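Local coordinates for adhesion and penetration protein autotransporter (Haemophilus influenzae, PDB 3SYJ) that promotes bacterial adherence to and invasion of host cells, self-associates in bacterial aggregation, and is probably a serine protease that is displayed on the cell surface, at residues L121-V125 / G381-H385; K303-M309 / R333-E338; K346-F352 / N368-N374; I384-S390 / K406-L412. All coordinates share one frame; numbering follows the deposited sequence.

Contact 1: residues L121-V125 / G381-H385; sequences LHKFV and GAGIH
Phe124 and Lys123 of the loop 121-125 are hydrogen-bonded to Ala382 and Gly381, in the loop 381-383 that runs into strand 384-386. The amide of Phe124 donates to Ala382 O (N to O 2.8 Å, 165° at the hydrogen). The ammonium group of Lys123 reaches Gly381 O, with NZ 2.8 Å from the oxygen. A bend at chi2 (-74°) folds the lysine chain back along the loop, bringing its CD within 3.3 Å of Ala382 O on the way. NZ is also held from outside the pair, by a salt bridge to Asp402 and a hydrogen bond to Arg403 O, which probably offsets the charge of this buried lysine. A weaker CA-H...O contact links the backbones, Ala382 CA lying 3.5 Å from His122 O.

The contact joins the S6 peptidase part of the passenger domain to the early coils of its beta-helix, to which strand 384-386 belongs.

Apolar packing is the work of Phe124. Its ring lies flat over the backbone of 382-383, with Gly383 N above the ring centre and Ala382 C nearer the rim, while Ala382 CB meets CE1 at 3.6 Å. The ring comes close to Gly383, with Phe124 CD2 3.7 Å from Gly383 CA.

Contact 2: residues K303-M309 / R333-E338; sequences KITLANM and RLNNGE
Glu338 and Thr305 grip each other through two hydrogen bonds. The amide of Thr305 donates to Glu338 OE2 (N to OE2 2.9 Å), which accepts with its anti lone pair, the one away from OE1, and the amide of Glu338 returns a bond to Thr305 O (N to O 3.1 Å, 167° at the hydrogen). The contact lies at the N-terminal end of the beta-helical stem, where strand 301-308, paired antiparallel with 289-294, meets a short, weakly bonded helix at about 333-335 and the turn that follows it.

Glu338 CG sits between the backbone N and the carbonyl carbon (chi1 60°), and the extended chain beyond it carries the carboxylate back alongside the strand. There OE2 is held by Thr305 N, while OE1 is bound by Thr269 OG1, so both oxygens of this buried group have partners.

The hydroxyl of Thr305 donates to Asn336 O, with OG1 2.9 Å from the oxygen and nearly in line with the carbonyl bond. Further along, Asn308 N donates to Arg333 O at 3.1 Å; the same oxygen receives a CA-H...O contact from Ala307.

Outward from these bonds, Arg333 CG lies 3.2 Å from Asn308 O, and Arg333 NE is hydrogen-bonded to Leu311 O. The arginine chain crosses Met309 at about a right angle, with Met309 SD 4.0 Å from Arg333 CD.

Contact 3: residues K346-F352 / N368-N374; sequences KQGSLIF and NFTVSPN
Gly348-Phe352 and Phe369-Pro373 run parallel, 14° apart with axes 4.5 Å from each other, joined by a ladder of six backbone hydrogen bonds that begins at Gly348 N to Asn368 O (3.0 Å) and ends at Asn374 N to Phe352 O (3.2 Å).

On the face that carries Leu350, Phe352, Phe369 and Val371, the packing is apolar. Gly348 CA sits over the face of the Phe369 ring, 4.1 Å from its centroid and 24° off its normal, in a CH-pi contact. Leu350 and Val371 lie side by side, pointing the same way. Val371 CG1, placed anti to its own N (chi1 -173°), also approaches Phe352 CE1 at 3.5 Å.

At the start of the pair, Gln347 reaches across to Thr370, its NE2 donating to OG1 at 3.0 Å, with the hydroxyl oxygen tilted out of the amide plane. The same NE2 donates to a water that is itself bonded to Phe369 O. A second water links Lys346 O, Gln347 OE1 and Asn368 ND2, while Asn368 OD1 accepts from Thr391 N, a residue of the next coil.

Strand 279-285 flanks this pair beside 348-352, and 391-394 beside 369-373. Such in-register stacking of parallel strands from successive coils, with the apolar face turned inward, is the hallmark of the right-handed beta-helix found in autotransporter passenger domains.

Contact 4: residues I384-S390 / K406-L412; sequences IHVSENS and KIGKGTL
This is a buried, coil-to-coil contact of the beta-helix, in which two consecutive rungs turn a corner together: strand 384-386 pairs in parallel with 403-407, and the chain then bends on both levels toward strands 391-394 and 411-414. Ile407 N donates to Ile384 O (2.9 Å) and Val386 N to Ile407 O (3.2 Å). At the bend Gly410 N bonds to Val386 O, and past it Thr411 N to Ser390 O at 2.9 Å.

Gly408 lets the corners stack closely, its CA lying over one face of the His385 imidazole, 3.7 Å from the centroid, while Ile407 CD1 sits at the ring edge, in plane. With chi1 at -178°, His385 CG swings away from the backbone N, and the ring face meets Gly408 CA; Tyr364, on the preceding coil, also stacks with the ring. Val386 packs its CG1 against Thr411 O at 3.5 Å. On the outer side Glu388 and Lys409 run alongside each other through their aliphatic parts, their charged ends not in contact.

Lys406, bent at chi2 and chi4, curls its ammonium group into the bend. NZ donates to Gly410 O, to Asp428 O of the following coil and to Ile407 O (2.8 Å), reaching that last oxygen from the face opposite Val386 N.

From the N terminus, the peptidase part comes first, and its loop 121-125 opens contact 1, which closes only at 381-385 after the chain has entered the solenoid. Contacts 2 and 3 fall in series within that long loop: contact 2 joins strand and helix at the start of the stem, and contact 3 pairs neighbouring coils. Contact 4 starts on strand 384-386, where contact 1 ends, sharing Ile384 and His385, and continues the stacking by one coil. Asn368 touches Ser390 between contacts 3 and 4, coil to coil. Phe124 packs on Ile407 of contact 4 and His122 on Leu334 of contact 2; with contact 1 itself, these seat the peptidase part on several early coils.

Contact 1: residues L121-V125 / G381-H385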
loop_
_atom_site.group_PDB
_atom_site.type_symbol
_atom_site.label_atom_id
_atom_site.label_comp_id
_atom_site.label_asym_id
_atom_site.label_seq_id
_atom_site.Cartn_x
_atom_site.Cartn_y
_atom_site.Cartn_z
ATOM N N LEU A 121 -31.325 22.495 58.282
ATOM C CA LEU A 121 -31.727 23.194 57.061
ATOM C C LEU A 121 -33.079 22.681 56.582
ATOM O O LEU A 121 -33.497 21.599 56.961
ATOM C CB LEU A 121 -30.675 22.982 55.975
ATOM C CG LEU A 121 -29.263 23.387 56.395
ATOM C CD1 LEU A 121 -28.255 23.078 55.291
ATOM C CD2 LEU A 121 -29.231 24.856 56.763
ATOM N N HIS A 122 -33.763 23.453 55.748
ATOM C CA HIS A 122 -35.109 23.077 55.341
ATOM C C HIS A 122 -35.130 22.047 54.209
ATOM O O HIS A 122 -36.156 21.410 53.978
ATOM C CB HIS A 122 -35.976 24.310 55.024
ATOM C CG HIS A 122 -35.791 24.864 53.643
ATOM N ND1 HIS A 122 -34.563 25.254 53.150
ATOM C CD2 HIS A 122 -36.691 25.129 52.664
ATOM C CE1 HIS A 122 -34.712 25.715 51.922
ATOM N NE2 HIS A 122 -35.992 25.648 51.602
ATOM N N LYS A 123 -33.995 21.868 53.533
ATOM C CA LYS A 123 -33.887 20.884 52.455
ATOM C C LYS A 123 -32.619 20.045 52.569
ATOM O O LYS A 123 -31.616 20.513 53.106
ATOM C CB LYS A 123 -33.881 21.582 51.100
ATOM C CG LYS A 123 -35.198 22.229 50.709
ATOM C CD LYS A 123 -36.237 21.208 50.298
ATOM C CE LYS A 123 -37.506 21.908 49.824
ATOM N NZ LYS A 123 -38.522 20.946 49.297
ATOM N N PHE A 124 -32.659 18.812 52.060
ATOM C CA PHE A 124 -31.441 18.009 51.915
ATOM C C PHE A 124 -30.515 18.728 50.944
ATOM O O PHE A 124 -30.959 19.179 49.890
ATOM C CB PHE A 124 -31.733 16.619 51.349
ATOM C CG PHE A 124 -32.441 15.694 52.299
ATOM C CD1 PHE A 124 -32.648 16.047 53.617
ATOM C CD2 PHE A 124 -32.874 14.444 51.866
ATOM C CE1 PHE A 124 -33.297 15.176 54.486
ATOM C CE2 PHE A 124 -33.516 13.569 52.733
ATOM C CZ PHE A 124 -33.730 13.935 54.041
ATOM N N VAL A 125 -29.231 18.833 51.287
ATOM C CA VAL A 125 -28.268 19.482 50.402
ATOM C C VAL A 125 -27.781 18.510 49.334
ATOM O O VAL A 125 -27.328 17.417 49.648
ATOM C CB VAL A 125 -27.058 20.048 51.183
ATOM C CG1 VAL A 125 -25.986 20.565 50.209
ATOM C CG2 VAL A 125 -27.504 21.138 52.158
ATOM N N GLY A 381 -41.257 18.155 51.227
ATOM C CA GLY A 381 -40.431 17.950 52.401
ATOM C C GLY A 381 -38.960 18.201 52.129
ATOM O O GLY A 381 -38.592 18.752 51.083
ATOM N N ALA A 382 -38.108 17.793 53.063
ATOM C CA ALA A 382 -36.687 18.105 52.968
ATOM C C ALA A 382 -36.070 17.516 51.705
ATOM O O ALA A 382 -35.229 18.151 51.056
ATOM C CB ALA A 382 -35.955 17.619 54.187
ATOM N N GLY A 383 -36.500 16.311 51.347
ATOM C CA GLY A 383 -35.929 15.606 50.213
ATOM C C GLY A 383 -36.105 14.104 50.329
ATOM O O GLY A 383 -36.703 13.614 51.290
ATOM N N ILE A 384 -35.597 13.361 49.349
ATOM C CA ILE A 384 -35.724 11.906 49.380
ATOM C C ILE A 384 -34.371 11.231 49.276
ATOM O O ILE A 384 -33.582 11.532 48.374
ATOM C CB ILE A 384 -36.624 11.383 48.237
ATOM C CG1 ILE A 384 -37.984 12.078 48.270
ATOM C CG2 ILE A 384 -36.770 9.860 48.310
ATOM C CD1 ILE A 384 -38.849 11.743 47.087
ATOM N N HIS A 385 -34.104 10.318 50.201
ATOM C CA HIS A 385 -32.863 9.557 50.174
ATOM C C HIS A 385 -33.165 8.091 49.866
ATOM O O HIS A 385 -33.842 7.412 50.638
ATOM C CB HIS A 385 -32.122 9.691 51.509
ATOM C CG HIS A 385 -30.803 8.981 51.546
ATOM N ND1 HIS A 385 -30.698 7.607 51.604
ATOM C CD2 HIS A 385 -29.533 9.456 51.539
ATOM C CE1 HIS A 385 -29.420 7.267 51.627
ATOM N NE2 HIS A 385 -28.693 8.371 51.593
#

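Contact 2: residues K303-M309 / R333-E338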
loop_
_atom_site.group_PDB
_atom_site.type_symbol
_atom_site.label_atom_id
_atom_site.label_comp_id
_atom_site.label_asym_id
_atom_site.label_seq_id
_atom_site.Cartn_x
_atom_site.Cartn_y
_atom_site.Cartn_z
ATOM N N LYS A 303 -48.515 7.951 65.109
ATOM C CA LYS A 303 -48.666 9.403 64.988
ATOM C C LYS A 303 -47.358 10.013 64.497
ATOM O O LYS A 303 -46.289 9.628 64.957
ATOM C CB LYS A 303 -49.038 10.026 66.337
ATOM C CG LYS A 303 -50.473 9.786 66.802
ATOM C CD LYS A 303 -51.514 10.299 65.795
ATOM C CE LYS A 303 -51.379 11.803 65.493
ATOM N NZ LYS A 303 -51.890 12.712 66.575
ATOM N N ILE A 304 -47.434 10.965 63.573
ATOM C CA ILE A 304 -46.238 11.674 63.121
ATOM C C ILE A 304 -46.455 13.192 63.130
ATOM O O ILE A 304 -47.593 13.660 63.132
ATOM C CB ILE A 304 -45.813 11.225 61.716
ATOM C CG1 ILE A 304 -46.875 11.612 60.689
ATOM C CG2 ILE A 304 -45.562 9.732 61.698
ATOM C CD1 ILE A 304 -46.534 11.234 59.261
ATOM N N THR A 305 -45.364 13.957 63.139
ATOM C CA THR A 305 -45.463 15.419 63.121
ATOM C C THR A 305 -45.021 15.985 61.782
ATOM O O THR A 305 -44.061 15.501 61.184
ATOM C CB THR A 305 -44.639 16.071 64.246
ATOM O OG1 THR A 305 -43.252 15.745 64.079
ATOM C CG2 THR A 305 -45.111 15.574 65.599
ATOM N N LEU A 306 -45.735 17.007 61.315
ATOM C CA LEU A 306 -45.480 17.596 60.004
ATOM C C LEU A 306 -45.329 19.107 60.108
ATOM O O LEU A 306 -45.290 19.664 61.207
ATOM C CB LEU A 306 -46.624 17.270 59.038
ATOM C CG LEU A 306 -47.033 15.807 58.874
ATOM C CD1 LEU A 306 -48.411 15.713 58.241
ATOM C CD2 LEU A 306 -46.019 15.047 58.042
ATOM N N ALA A 307 -45.252 19.770 58.960
ATOM C CA ALA A 307 -45.241 21.219 58.941
ATOM C C ALA A 307 -46.487 21.701 59.654
ATOM O O ALA A 307 -47.595 21.298 59.311
ATOM C CB ALA A 307 -45.219 21.734 57.525
ATOM N N ASN A 308 -46.301 22.562 60.648
ATOM C CA ASN A 308 -47.421 23.124 61.389
ATOM C C ASN A 308 -47.741 24.566 60.963
ATOM O O ASN A 308 -47.024 25.504 61.309
ATOM C CB ASN A 308 -47.152 23.033 62.889
ATOM C CG ASN A 308 -48.332 23.481 63.711
ATOM O OD1 ASN A 308 -49.263 24.098 63.193
ATOM N ND2 ASN A 308 -48.304 23.175 65.002
ATOM N N MET A 309 -48.826 24.737 60.214
ATOM C CA MET A 309 -49.173 26.031 59.634
ATOM C C MET A 309 -49.693 27.033 60.652
ATOM O O MET A 309 -49.788 28.225 60.363
ATOM C CB MET A 309 -50.214 25.856 58.531
ATOM C CG MET A 309 -49.755 24.943 57.422
ATOM S SD MET A 309 -48.332 25.637 56.571
ATOM C CE MET A 309 -47.427 24.136 56.229
ATOM N N ARG A 333 -42.528 26.456 62.266
ATOM C CA ARG A 333 -43.472 25.854 61.327
ATOM C C ARG A 333 -42.855 24.711 60.520
ATOM O O ARG A 333 -43.462 23.657 60.363
ATOM C CB ARG A 333 -44.014 26.923 60.377
ATOM C CG ARG A 333 -44.810 26.378 59.200
ATOM C CD ARG A 333 -45.295 27.511 58.304
ATOM N NE ARG A 333 -46.159 28.435 59.038
ATOM C CZ ARG A 333 -46.682 29.548 58.533
ATOM N NH1 ARG A 333 -46.433 29.894 57.278
ATOM N NH2 ARG A 333 -47.455 30.321 59.290
ATOM N N LEU A 334 -41.651 24.927 60.000
ATOM C CA LEU A 334 -40.992 23.918 59.185
ATOM C C LEU A 334 -40.294 22.879 60.054
ATOM O O LEU A 334 -40.314 21.691 59.741
ATOM C CB LEU A 334 -40.000 24.564 58.217
ATOM C CG LEU A 334 -40.599 25.526 57.188
ATOM C CD1 LEU A 334 -39.512 26.162 56.340
ATOM C CD2 LEU A 334 -41.601 24.826 56.299
ATOM N N ASN A 335 -39.685 23.323 61.150
ATOM C CA ASN A 335 -38.934 22.410 62.004
ATOM C C ASN A 335 -39.826 21.398 62.690
ATOM O O ASN A 335 -39.336 20.408 63.244
ATOM C CB ASN A 335 -38.126 23.155 63.067
ATOM C CG ASN A 335 -37.343 22.205 63.962
ATOM O OD1 ASN A 335 -36.451 21.487 63.500
ATOM N ND2 ASN A 335 -37.688 22.181 65.243
ATOM N N ASN A 336 -41.132 21.651 62.670
ATOM C CA ASN A 336 -42.078 20.751 63.325
ATOM C C ASN A 336 -42.108 19.370 62.675
ATOM O O ASN A 336 -42.352 18.365 63.343
ATOM C CB ASN A 336 -43.490 21.351 63.362
ATOM C CG ASN A 336 -44.386 20.660 64.374
ATOM O OD1 ASN A 336 -45.352 19.985 64.007
ATOM N ND2 ASN A 336 -44.055 20.803 65.657
ATOM N N GLY A 337 -41.843 19.329 61.373
ATOM C CA GLY A 337 -41.838 18.081 60.629
ATOM C C GLY A 337 -40.706 17.150 61.019
ATOM O O GLY A 337 -39.557 17.569 61.145
ATOM N N GLU A 338 -41.030 15.877 61.220
ATOM C CA GLU A 338 -40.013 14.871 61.490
ATOM C C GLU A 338 -39.638 14.110 60.214
ATOM O O GLU A 338 -40.414 14.038 59.262
ATOM C CB GLU A 338 -40.488 13.894 62.567
ATOM C CG GLU A 338 -41.763 13.130 62.214
ATOM C CD GLU A 338 -42.137 12.097 63.264
ATOM O OE1 GLU A 338 -41.365 11.136 63.453
ATOM O OE2 GLU A 338 -43.204 12.240 63.900
HETATM O O HOH W 1 -43.781 11.383 66.156
#

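Contact 3: residues K346-F352 / N368-N374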
loop_
_atom_site.group_PDB
_atom_site.type_symbol
_atom_site.label_atom_id
_atom_site.label_comp_id
_atom_site.label_asym_id
_atom_site.label_seq_id
_atom_site.Cartn_x
_atom_site.Cartn_y
_atom_site.Cartn_z
ATOM N N LYS A 346 -38.712 -6.633 50.559
ATOM C CA LYS A 346 -39.298 -7.057 49.310
ATOM C C LYS A 346 -39.851 -6.106 48.275
ATOM O O LYS A 346 -39.149 -5.703 47.417
ATOM C CB LYS A 346 -40.345 -8.138 49.530
ATOM C CG LYS A 346 -39.771 -9.466 49.903
ATOM C CD LYS A 346 -40.801 -10.426 50.401
ATOM C CE LYS A 346 -40.289 -11.805 50.759
ATOM N NZ LYS A 346 -38.829 -12.083 50.690
ATOM N N GLN A 347 -41.098 -5.730 48.379
ATOM C CA GLN A 347 -41.662 -4.538 47.801
ATOM C C GLN A 347 -42.630 -3.842 48.714
ATOM O O GLN A 347 -43.728 -4.273 48.887
ATOM C CB GLN A 347 -42.316 -4.807 46.459
ATOM C CG GLN A 347 -42.771 -3.609 45.711
ATOM C CD GLN A 347 -41.662 -2.885 44.983
ATOM O OE1 GLN A 347 -40.717 -3.457 44.622
ATOM N NE2 GLN A 347 -41.831 -1.654 44.751
ATOM N N GLY A 348 -42.213 -2.714 49.245
ATOM C CA GLY A 348 -43.049 -1.967 50.163
ATOM C C GLY A 348 -43.961 -0.998 49.445
ATOM O O GLY A 348 -43.769 -0.689 48.262
ATOM N N SER A 349 -44.964 -0.514 50.165
ATOM C CA SER A 349 -45.945 0.406 49.602
ATOM C C SER A 349 -46.178 1.577 50.552
ATOM O O SER A 349 -46.201 1.413 51.775
ATOM C CB SER A 349 -47.274 -0.315 49.335
ATOM O OG SER A 349 -47.182 -1.172 48.206
ATOM N N LEU A 350 -46.340 2.766 49.986
ATOM C CA LEU A 350 -46.676 3.931 50.777
ATOM C C LEU A 350 -47.783 4.666 50.050
ATOM O O LEU A 350 -47.610 5.085 48.908
ATOM C CB LEU A 350 -45.453 4.833 50.965
ATOM C CG LEU A 350 -45.755 6.159 51.660
ATOM C CD1 LEU A 350 -46.317 5.928 53.086
ATOM C CD2 LEU A 350 -44.534 7.082 51.664
ATOM N N ILE A 351 -48.928 4.807 50.702
ATOM C CA ILE A 351 -50.090 5.384 50.042
ATOM C C ILE A 351 -50.376 6.737 50.635
ATOM O O ILE A 351 -50.498 6.873 51.850
ATOM C CB ILE A 351 -51.361 4.497 50.180
ATOM C CG1 ILE A 351 -51.229 3.216 49.363
ATOM C CG2 ILE A 351 -52.601 5.253 49.731
ATOM C CD1 ILE A 351 -50.531 2.099 50.099
ATOM N N PHE A 352 -50.475 7.739 49.772
ATOM C CA PHE A 352 -50.832 9.079 50.209
ATOM C C PHE A 352 -52.362 9.255 50.214
ATOM O O PHE A 352 -52.998 9.391 49.160
ATOM C CB PHE A 352 -50.144 10.132 49.327
ATOM C CG PHE A 352 -48.702 10.397 49.700
ATOM C CD1 PHE A 352 -47.751 9.389 49.639
ATOM C CD2 PHE A 352 -48.298 11.665 50.098
ATOM C CE1 PHE A 352 -46.425 9.643 49.976
ATOM C CE2 PHE A 352 -46.976 11.919 50.438
ATOM C CZ PHE A 352 -46.038 10.907 50.379
ATOM N N ASN A 368 -36.982 -1.551 48.012
ATOM C CA ASN A 368 -37.867 -1.066 46.960
ATOM C C ASN A 368 -39.219 -0.640 47.504
ATOM O O ASN A 368 -39.770 -1.295 48.383
ATOM C CB ASN A 368 -38.053 -2.131 45.886
ATOM C CG ASN A 368 -36.741 -2.608 45.323
ATOM O OD1 ASN A 368 -35.842 -1.807 45.072
ATOM N ND2 ASN A 368 -36.615 -3.921 45.131
ATOM N N PHE A 369 -39.742 0.465 46.984
ATOM C CA PHE A 369 -41.047 0.972 47.388
ATOM C C PHE A 369 -41.865 1.458 46.201
ATOM O O PHE A 369 -41.319 1.954 45.213
ATOM C CB PHE A 369 -40.907 2.103 48.411
ATOM C CG PHE A 369 -40.749 1.621 49.821
ATOM C CD1 PHE A 369 -39.522 1.175 50.280
ATOM C CD2 PHE A 369 -41.830 1.600 50.684
ATOM C CE1 PHE A 369 -39.378 0.721 51.583
ATOM C CE2 PHE A 369 -41.696 1.140 51.986
ATOM C CZ PHE A 369 -40.468 0.702 52.439
ATOM N N THR A 370 -43.179 1.308 46.320
ATOM C CA THR A 370 -44.134 1.902 45.399
ATOM C C THR A 370 -44.877 2.961 46.188
ATOM O O THR A 370 -45.469 2.665 47.224
ATOM C CB THR A 370 -45.140 0.862 44.862
ATOM O OG1 THR A 370 -44.429 -0.187 44.183
ATOM C CG2 THR A 370 -46.128 1.514 43.895
ATOM N N VAL A 371 -44.815 4.201 45.717
ATOM C CA VAL A 371 -45.401 5.312 46.442
ATOM C C VAL A 371 -46.469 5.929 45.565
ATOM O O VAL A 371 -46.195 6.401 44.461
ATOM C CB VAL A 371 -44.342 6.353 46.815
ATOM C CG1 VAL A 371 -44.935 7.412 47.709
ATOM C CG2 VAL A 371 -43.178 5.670 47.519
ATOM N N SER A 372 -47.699 5.909 46.058
ATOM C CA SER A 372 -48.840 6.195 45.211
ATOM C C SER A 372 -49.890 7.049 45.905
ATOM O O SER A 372 -50.174 6.854 47.088
ATOM C CB SER A 372 -49.463 4.869 44.757
ATOM O OG SER A 372 -50.808 5.054 44.342
ATOM N N PRO A 373 -50.482 7.993 45.163
ATOM C CA PRO A 373 -51.615 8.776 45.665
ATOM C C PRO A 373 -52.895 7.982 45.497
ATOM O O PRO A 373 -52.993 7.235 44.531
ATOM C CB PRO A 373 -51.677 9.971 44.703
ATOM C CG PRO A 373 -50.694 9.683 43.603
ATOM C CD PRO A 373 -50.190 8.290 43.753
ATOM N N ASN A 374 -53.863 8.144 46.390
ATOM C CA ASN A 374 -55.196 7.615 46.119
ATOM C C ASN A 374 -55.815 8.375 44.961
ATOM O O ASN A 374 -56.581 7.817 44.173
ATOM C CB ASN A 374 -56.095 7.740 47.342
ATOM C CG ASN A 374 -55.807 6.685 48.370
ATOM O OD1 ASN A 374 -55.215 5.644 48.057
ATOM N ND2 ASN A 374 -56.218 6.936 49.609
HETATM O O HOH W 2 -36.565 -4.288 49.008
HETATM O O HOH W 3 -39.104 -5.702 44.564
HETATM O O HOH W 4 -40.150 0.340 43.049
#

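Contact 4: residues I384-S390 / K406-L412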
loop_
_atom_site.group_PDB
_atom_site.type_symbol
_atom_site.label_atom_id
_atom_site.label_comp_id
_atom_site.label_asym_id
_atom_site.label_seq_id
_atom_site.Cartn_x
_atom_site.Cartn_y
_atom_site.Cartn_z
ATOM N N ILE A 384 -35.597 13.361 49.349
ATOM C CA ILE A 384 -35.724 11.906 49.380
ATOM C C ILE A 384 -34.371 11.231 49.276
ATOM O O ILE A 384 -33.582 11.532 48.374
ATOM C CB ILE A 384 -36.624 11.383 48.237
ATOM C CG1 ILE A 384 -37.984 12.078 48.270
ATOM C CG2 ILE A 384 -36.770 9.860 48.310
ATOM C CD1 ILE A 384 -38.849 11.743 47.087
ATOM N N HIS A 385 -34.104 10.318 50.201
ATOM C CA HIS A 385 -32.863 9.557 50.174
ATOM C C HIS A 385 -33.165 8.091 49.866
ATOM O O HIS A 385 -33.842 7.412 50.638
ATOM C CB HIS A 385 -32.122 9.691 51.509
ATOM C CG HIS A 385 -30.803 8.981 51.546
ATOM N ND1 HIS A 385 -30.698 7.607 51.604
ATOM C CD2 HIS A 385 -29.533 9.456 51.539
ATOM C CE1 HIS A 385 -29.420 7.267 51.627
ATOM N NE2 HIS A 385 -28.693 8.371 51.593
ATOM N N VAL A 386 -32.675 7.613 48.730
ATOM C CA VAL A 386 -32.884 6.235 48.326
ATOM C C VAL A 386 -31.575 5.463 48.409
ATOM O O VAL A 386 -30.574 5.860 47.802
ATOM C CB VAL A 386 -33.433 6.148 46.885
ATOM C CG1 VAL A 386 -33.706 4.702 46.504
ATOM C CG2 VAL A 386 -34.689 7.005 46.726
ATOM N N SER A 387 -31.603 4.360 49.157
ATOM C CA SER A 387 -30.425 3.527 49.418
ATOM C C SER A 387 -29.834 2.948 48.152
ATOM O O SER A 387 -30.518 2.831 47.131
ATOM C CB SER A 387 -30.793 2.339 50.312
ATOM O OG SER A 387 -31.361 2.758 51.536
ATOM N N GLU A 388 -28.573 2.538 48.243
ATOM C CA GLU A 388 -27.922 1.831 47.153
ATOM C C GLU A 388 -28.718 0.581 46.796
ATOM O O GLU A 388 -29.175 -0.142 47.680
ATOM C CB GLU A 388 -26.499 1.432 47.541
ATOM C CG GLU A 388 -25.664 0.989 46.355
ATOM C CD GLU A 388 -24.212 0.724 46.709
ATOM O OE1 GLU A 388 -23.851 0.802 47.905
ATOM O OE2 GLU A 388 -23.430 0.430 45.779
ATOM N N ASN A 389 -28.875 0.329 45.502
ATOM C CA ASN A 389 -29.569 -0.867 45.026
ATOM C C ASN A 389 -31.077 -0.872 45.292
ATOM O O ASN A 389 -31.739 -1.875 45.084
ATOM C CB ASN A 389 -28.930 -2.124 45.623
ATOM C CG ASN A 389 -27.473 -2.276 45.239
ATOM O OD1 ASN A 389 -26.644 -2.652 46.063
ATOM N ND2 ASN A 389 -27.153 -1.981 43.983
ATOM N N SER A 390 -31.616 0.247 45.754
ATOM C CA SER A 390 -33.040 0.336 46.018
ATOM C C SER A 390 -33.704 1.156 44.934
ATOM O O SER A 390 -33.101 2.088 44.408
ATOM C CB SER A 390 -33.294 0.979 47.376
ATOM O OG SER A 390 -32.731 0.199 48.411
ATOM N N LYS A 406 -33.060 15.103 45.737
ATOM C CA LYS A 406 -32.868 13.661 45.609
ATOM C C LYS A 406 -31.429 13.287 45.907
ATOM O O LYS A 406 -30.510 13.721 45.214
ATOM C CB LYS A 406 -33.261 13.170 44.208
ATOM C CG LYS A 406 -32.569 11.863 43.773
ATOM C CD LYS A 406 -33.286 10.634 44.306
ATOM C CE LYS A 406 -32.579 9.331 43.921
ATOM N NZ LYS A 406 -31.309 9.116 44.664
ATOM N N ILE A 407 -31.241 12.487 46.948
ATOM C CA ILE A 407 -29.910 12.020 47.312
ATOM C C ILE A 407 -29.921 10.513 47.524
ATOM O O ILE A 407 -30.935 9.861 47.301
ATOM C CB ILE A 407 -29.361 12.732 48.569
ATOM C CG1 ILE A 407 -30.299 12.548 49.762
ATOM C CG2 ILE A 407 -29.155 14.209 48.300
ATOM C CD1 ILE A 407 -29.773 13.190 51.035
ATOM N N GLY A 408 -28.794 9.961 47.956
ATOM C CA GLY A 408 -28.659 8.523 48.070
ATOM C C GLY A 408 -28.268 7.906 46.738
ATOM O O GLY A 408 -28.551 8.460 45.668
ATOM N N LYS A 409 -27.604 6.758 46.801
ATOM C CA LYS A 409 -27.134 6.093 45.594
ATOM C C LYS A 409 -28.253 5.374 44.838
ATOM O O LYS A 409 -28.047 4.935 43.712
ATOM C CB LYS A 409 -26.031 5.089 45.934
ATOM C CG LYS A 409 -24.740 5.702 46.451
ATOM C CD LYS A 409 -23.761 4.604 46.822
ATOM C CE LYS A 409 -22.514 5.172 47.470
ATOM N NZ LYS A 409 -21.808 6.116 46.551
ATOM N N GLY A 410 -29.425 5.249 45.457
ATOM C CA GLY A 410 -30.528 4.516 44.854
ATOM C C GLY A 410 -31.279 5.264 43.767
ATOM O O GLY A 410 -30.948 6.409 43.438
ATOM N N THR A 411 -32.306 4.611 43.221
ATOM C CA THR A 411 -33.084 5.141 42.100
ATOM C C THR A 411 -34.462 5.693 42.496
ATOM O O THR A 411 -35.158 5.121 43.329
ATOM C CB THR A 411 -33.261 4.066 41.006
ATOM O OG1 THR A 411 -31.974 3.691 40.499
ATOM C CG2 THR A 411 -34.120 4.585 39.867
ATOM N N LEU A 412 -34.831 6.819 41.896
ATOM C CA LEU A 412 -36.149 7.409 42.064
ATOM C C LEU A 412 -36.800 7.335 40.697
ATOM O O LEU A 412 -36.419 8.066 39.790
ATOM C CB LEU A 412 -36.029 8.882 42.451
ATOM C CG LEU A 412 -36.973 9.523 43.469
ATOM C CD1 LEU A 412 -37.487 10.862 42.943
ATOM C CD2 LEU A 412 -38.125 8.624 43.831
HETATM O O HOH W 5 -31.180 1.420 42.246
#